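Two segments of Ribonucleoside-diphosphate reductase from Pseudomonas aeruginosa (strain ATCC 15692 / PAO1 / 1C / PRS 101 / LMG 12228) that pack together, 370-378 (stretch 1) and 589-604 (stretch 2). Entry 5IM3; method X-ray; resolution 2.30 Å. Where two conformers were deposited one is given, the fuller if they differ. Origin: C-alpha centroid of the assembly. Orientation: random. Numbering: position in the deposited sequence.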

# COMPACT_ATOMS: atom_id res chain seq x y z
N LEU A 370 -11.28 -1.50 52.38
CA LEU A 370 -9.93 -2.04 52.35
C LEU A 370 -9.64 -2.88 51.11
O LEU A 370 -8.47 -3.07 50.77
N SER A 371 -10.68 -3.37 50.44
CA SER A 371 -10.53 -4.12 49.20
C SER A 371 -11.46 -3.52 48.16
O SER A 371 -12.61 -3.18 48.46
N SER A 372 -10.97 -3.40 46.93
CA SER A 372 -11.73 -2.73 45.88
C SER A 372 -11.69 -3.51 44.56
O SER A 372 -11.78 -2.91 43.49
N CYS A 373 -11.57 -4.84 44.64
CA CYS A 373 -11.45 -5.73 43.49
C CYS A 373 -12.48 -6.84 43.63
O CYS A 373 -12.51 -7.52 44.66
N TYR A 374 -13.32 -7.02 42.61
CA TYR A 374 -14.43 -7.97 42.71
C TYR A 374 -14.62 -8.75 41.42
O TYR A 374 -14.27 -8.28 40.33
N LEU A 375 -15.19 -9.94 41.56
CA LEU A 375 -15.57 -10.80 40.45
C LEU A 375 -17.04 -11.16 40.59
O LEU A 375 -17.51 -11.48 41.68
N THR A 376 -17.77 -11.12 39.47
CA THR A 376 -19.18 -11.44 39.45
C THR A 376 -19.48 -12.37 38.28
O THR A 376 -18.69 -12.51 37.35
N THR A 377 -20.64 -13.02 38.36
CA THR A 377 -21.17 -13.82 37.26
C THR A 377 -22.61 -13.38 37.03
O THR A 377 -23.37 -13.21 37.99
N VAL A 378 -22.97 -13.19 35.77
CA VAL A 378 -24.26 -12.60 35.40
C VAL A 378 -25.22 -13.73 35.03
O VAL A 378 -24.89 -14.55 34.17
N GLU A 589 -5.31 -11.64 37.45
CA GLU A 589 -4.48 -12.44 38.34
C GLU A 589 -5.28 -13.18 39.41
O GLU A 589 -4.69 -13.94 40.19
N ILE A 590 -6.60 -12.99 39.46
CA ILE A 590 -7.45 -13.55 40.51
C ILE A 590 -8.30 -14.66 39.90
O ILE A 590 -8.82 -14.52 38.79
N THR A 591 -8.44 -15.77 40.65
CA THR A 591 -9.23 -16.92 40.20
C THR A 591 -10.05 -17.42 41.39
O THR A 591 -9.66 -18.35 42.10
N LEU A 592 -11.20 -16.78 41.61
CA LEU A 592 -12.09 -17.09 42.72
C LEU A 592 -13.47 -17.46 42.21
O LEU A 592 -13.89 -17.01 41.14
N ASN A 593 -14.19 -18.27 42.99
CA ASN A 593 -15.53 -18.70 42.62
C ASN A 593 -16.53 -17.56 42.74
O ASN A 593 -16.39 -16.66 43.57
N THR A 594 -17.57 -17.62 41.90
CA THR A 594 -18.69 -16.69 41.98
C THR A 594 -19.99 -17.47 41.79
O THR A 594 -20.00 -18.54 41.18
N ASN A 595 -21.07 -16.92 42.32
CA ASN A 595 -22.39 -17.47 42.06
C ASN A 595 -23.45 -16.44 42.44
O ASN A 595 -23.14 -15.28 42.72
N LYS A 596 -24.70 -16.88 42.42
CA LYS A 596 -25.85 -16.05 42.75
C LYS A 596 -25.64 -15.26 44.04
O LYS A 596 -26.09 -14.11 44.16
N ASP A 597 -24.95 -15.85 45.02
CA ASP A 597 -24.84 -15.26 46.35
C ASP A 597 -23.39 -14.96 46.74
O ASP A 597 -23.11 -14.72 47.92
N GLU A 598 -22.47 -14.95 45.78
CA GLU A 598 -21.05 -14.77 46.08
C GLU A 598 -20.42 -13.87 45.03
O GLU A 598 -20.26 -14.27 43.87
N ILE A 599 -20.08 -12.65 45.43
CA ILE A 599 -19.22 -11.77 44.67
C ILE A 599 -17.84 -11.87 45.31
O ILE A 599 -17.63 -11.46 46.45
N ALA A 600 -16.88 -12.44 44.57
CA ALA A 600 -15.55 -12.65 45.11
C ALA A 600 -14.83 -11.32 45.31
O ALA A 600 -14.98 -10.39 44.52
N VAL A 601 -14.05 -11.23 46.39
CA VAL A 601 -13.35 -10.01 46.78
C VAL A 601 -11.86 -10.31 46.81
O VAL A 601 -11.44 -11.30 47.42
N CYS A 602 -11.06 -9.46 46.17
CA CYS A 602 -9.61 -9.62 46.15
C CYS A 602 -9.00 -8.74 47.24
O CYS A 602 -9.11 -7.51 47.19
N ASN A 603 -8.36 -9.38 48.22
CA ASN A 603 -7.69 -8.69 49.31
C ASN A 603 -6.18 -8.88 49.10
O ASN A 603 -5.67 -10.00 49.20
N LEU A 604 -5.48 -7.78 48.80
CA LEU A 604 -4.18 -7.86 48.14
C LEU A 604 -3.09 -7.09 48.88
O LEU A 604 -3.35 -6.08 49.54

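Residues 373–376 pair antiparallel with 599–602, and main-chain polar groups are paired at the centre of the contact. C602 N donates to C373 O (2.9 Å), L375 N to A600 O (3.0 Å), and A600 N completes the L375–A600 pair through a weak bond to L375 O (3.1 Å). The acceptor A600 O also receives a CA-H contact from Y374 CA (3.1 Å). A disulfide links the two stretches beside these bonds: C373 SG, with chi1 t, lies 2.0 Å from C602 SG, whose chi1 of -26° falls between wells.

L375 (m, p) shares its face of the sheet with A600. Its CD1 packs against C602 SG and I590 CG2, both at 3.7 Å, while T594 CG2 approaches L375 CB at 3.8 Å. Y374 (m) and V601 (t) occupy the other face, with Y374 CE1 3.9 Å from V601 CG1 and Y374 CB 3.8 Å from I599 CG2.

Several polar side chains also find partners. S371, an m rotamer pointing toward stretch 2, donates through OG to N603 OD1 at a short 2.5 Å; N603 ND2 is bonded elsewhere in the structure. Nearby, one water donates to L370 O (3.1 Å) and accepts from L604 N (3.0 Å). T377 CB rests 3.5 Å from T594 OG1, but both threonine hydroxyls find their hydrogen-bond partners elsewhere.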

# COMPACT_ATOMS: atom_id res chain seq x y z
CB LEU A 370 -9.67 -2.89 53.60
CG LEU A 370 -9.81 -2.15 54.93
CD1 LEU A 370 -9.49 -3.07 56.09
CD2 LEU A 370 -8.92 -0.91 54.97
CB SER A 371 -10.86 -5.61 49.40
OG SER A 371 -10.05 -6.17 50.43
CB SER A 372 -11.22 -1.31 45.66
OG SER A 372 -9.88 -1.31 45.20
CB CYS A 373 -10.03 -6.31 43.40
SG CYS A 373 -9.75 -7.75 42.28
CB TYR A 374 -15.75 -7.25 43.04
CG TYR A 374 -15.65 -6.25 44.17
CD1 TYR A 374 -15.83 -6.64 45.49
CD2 TYR A 374 -15.38 -4.92 43.91
CE1 TYR A 374 -15.74 -5.72 46.51
CE2 TYR A 374 -15.29 -4.00 44.92
CZ TYR A 374 -15.47 -4.40 46.22
OH TYR A 374 -15.37 -3.47 47.22
CB LEU A 375 -14.73 -12.09 40.39
CG LEU A 375 -13.23 -11.98 40.13
CD1 LEU A 375 -12.46 -11.53 41.38
CD2 LEU A 375 -12.69 -13.32 39.63
CB THR A 376 -20.07 -10.20 39.32
OG1 THR A 376 -19.97 -9.67 37.99
CG2 THR A 376 -19.66 -9.12 40.33
CB THR A 377 -21.09 -15.32 37.58
OG1 THR A 377 -21.66 -16.07 36.50
CG2 THR A 377 -21.81 -15.66 38.88
CB VAL A 378 -24.11 -11.61 34.23
CG1 VAL A 378 -25.41 -10.87 33.99
CG2 VAL A 378 -22.98 -10.63 34.49
CB GLU A 589 -3.42 -11.57 39.02
CG GLU A 589 -3.87 -10.81 40.28
CD GLU A 589 -4.76 -9.62 39.97
OE1 GLU A 589 -5.12 -9.43 38.79
OE2 GLU A 589 -5.08 -8.87 40.91
CB ILE A 590 -8.33 -12.46 41.14
CG1 ILE A 590 -7.45 -11.33 41.70
CG2 ILE A 590 -9.22 -13.04 42.22
CD1 ILE A 590 -6.48 -11.78 42.79
CB THR A 591 -8.35 -18.03 39.62
OG1 THR A 591 -7.38 -18.43 40.59
CG2 THR A 591 -7.64 -17.56 38.36
CB LEU A 592 -12.19 -15.91 43.69
CG LEU A 592 -10.89 -15.44 44.35
CD1 LEU A 592 -11.12 -14.16 45.14
CD2 LEU A 592 -10.31 -16.53 45.25
CB ASN A 593 -15.99 -19.86 43.51
CG ASN A 593 -15.19 -21.12 43.29
OD1 ASN A 593 -14.48 -21.26 42.30
ND2 ASN A 593 -15.31 -22.06 44.23
CB THR A 594 -18.60 -15.58 40.92
OG1 THR A 594 -18.33 -16.16 39.64
CG2 THR A 594 -17.50 -14.59 41.28
CB ASN A 595 -22.60 -18.80 42.79
CG ASN A 595 -22.57 -18.66 44.31
OD1 ASN A 595 -23.19 -17.76 44.88
ND2 ASN A 595 -21.86 -19.56 44.96
CB LYS A 596 -27.07 -16.97 42.85
CG LYS A 596 -28.41 -16.33 43.10
CD LYS A 596 -29.53 -17.37 42.90
CE LYS A 596 -29.48 -18.50 43.93
NZ LYS A 596 -30.04 -18.09 45.24
CB ASP A 597 -25.48 -16.18 47.39
CG ASP A 597 -26.96 -16.39 47.15
OD1 ASP A 597 -27.70 -15.38 47.07
OD2 ASP A 597 -27.39 -17.56 47.03
CB GLU A 598 -20.33 -16.12 46.14
CG GLU A 598 -20.74 -16.96 47.34
CD GLU A 598 -19.92 -18.23 47.48
OE1 GLU A 598 -20.43 -19.21 48.06
OE2 GLU A 598 -18.77 -18.25 47.00
CB ILE A 599 -19.75 -10.33 44.67
CG1 ILE A 599 -21.00 -10.25 43.77
CG2 ILE A 599 -18.68 -9.34 44.23
CD1 ILE A 599 -21.69 -8.90 43.76
CB ALA A 600 -14.73 -13.55 44.19
CB VAL A 601 -13.83 -9.50 48.15
CG1 VAL A 601 -13.29 -8.10 48.41
CG2 VAL A 601 -15.34 -9.53 48.25
CB CYS A 602 -9.02 -9.25 44.79
SG CYS A 602 -10.16 -9.42 43.39
CB ASN A 603 -8.16 -9.24 50.65
CG ASN A 603 -9.66 -9.56 50.65
OD1 ASN A 603 -10.50 -8.66 50.67
ND2 ASN A 603 -9.99 -10.85 50.63
CB LEU A 604 -4.25 -7.30 46.71
CG LEU A 604 -5.27 -7.96 45.79
CD1 LEU A 604 -5.31 -7.24 44.45
CD2 LEU A 604 -4.96 -9.44 45.62
O HOH W 1 -6.91 -5.14 49.14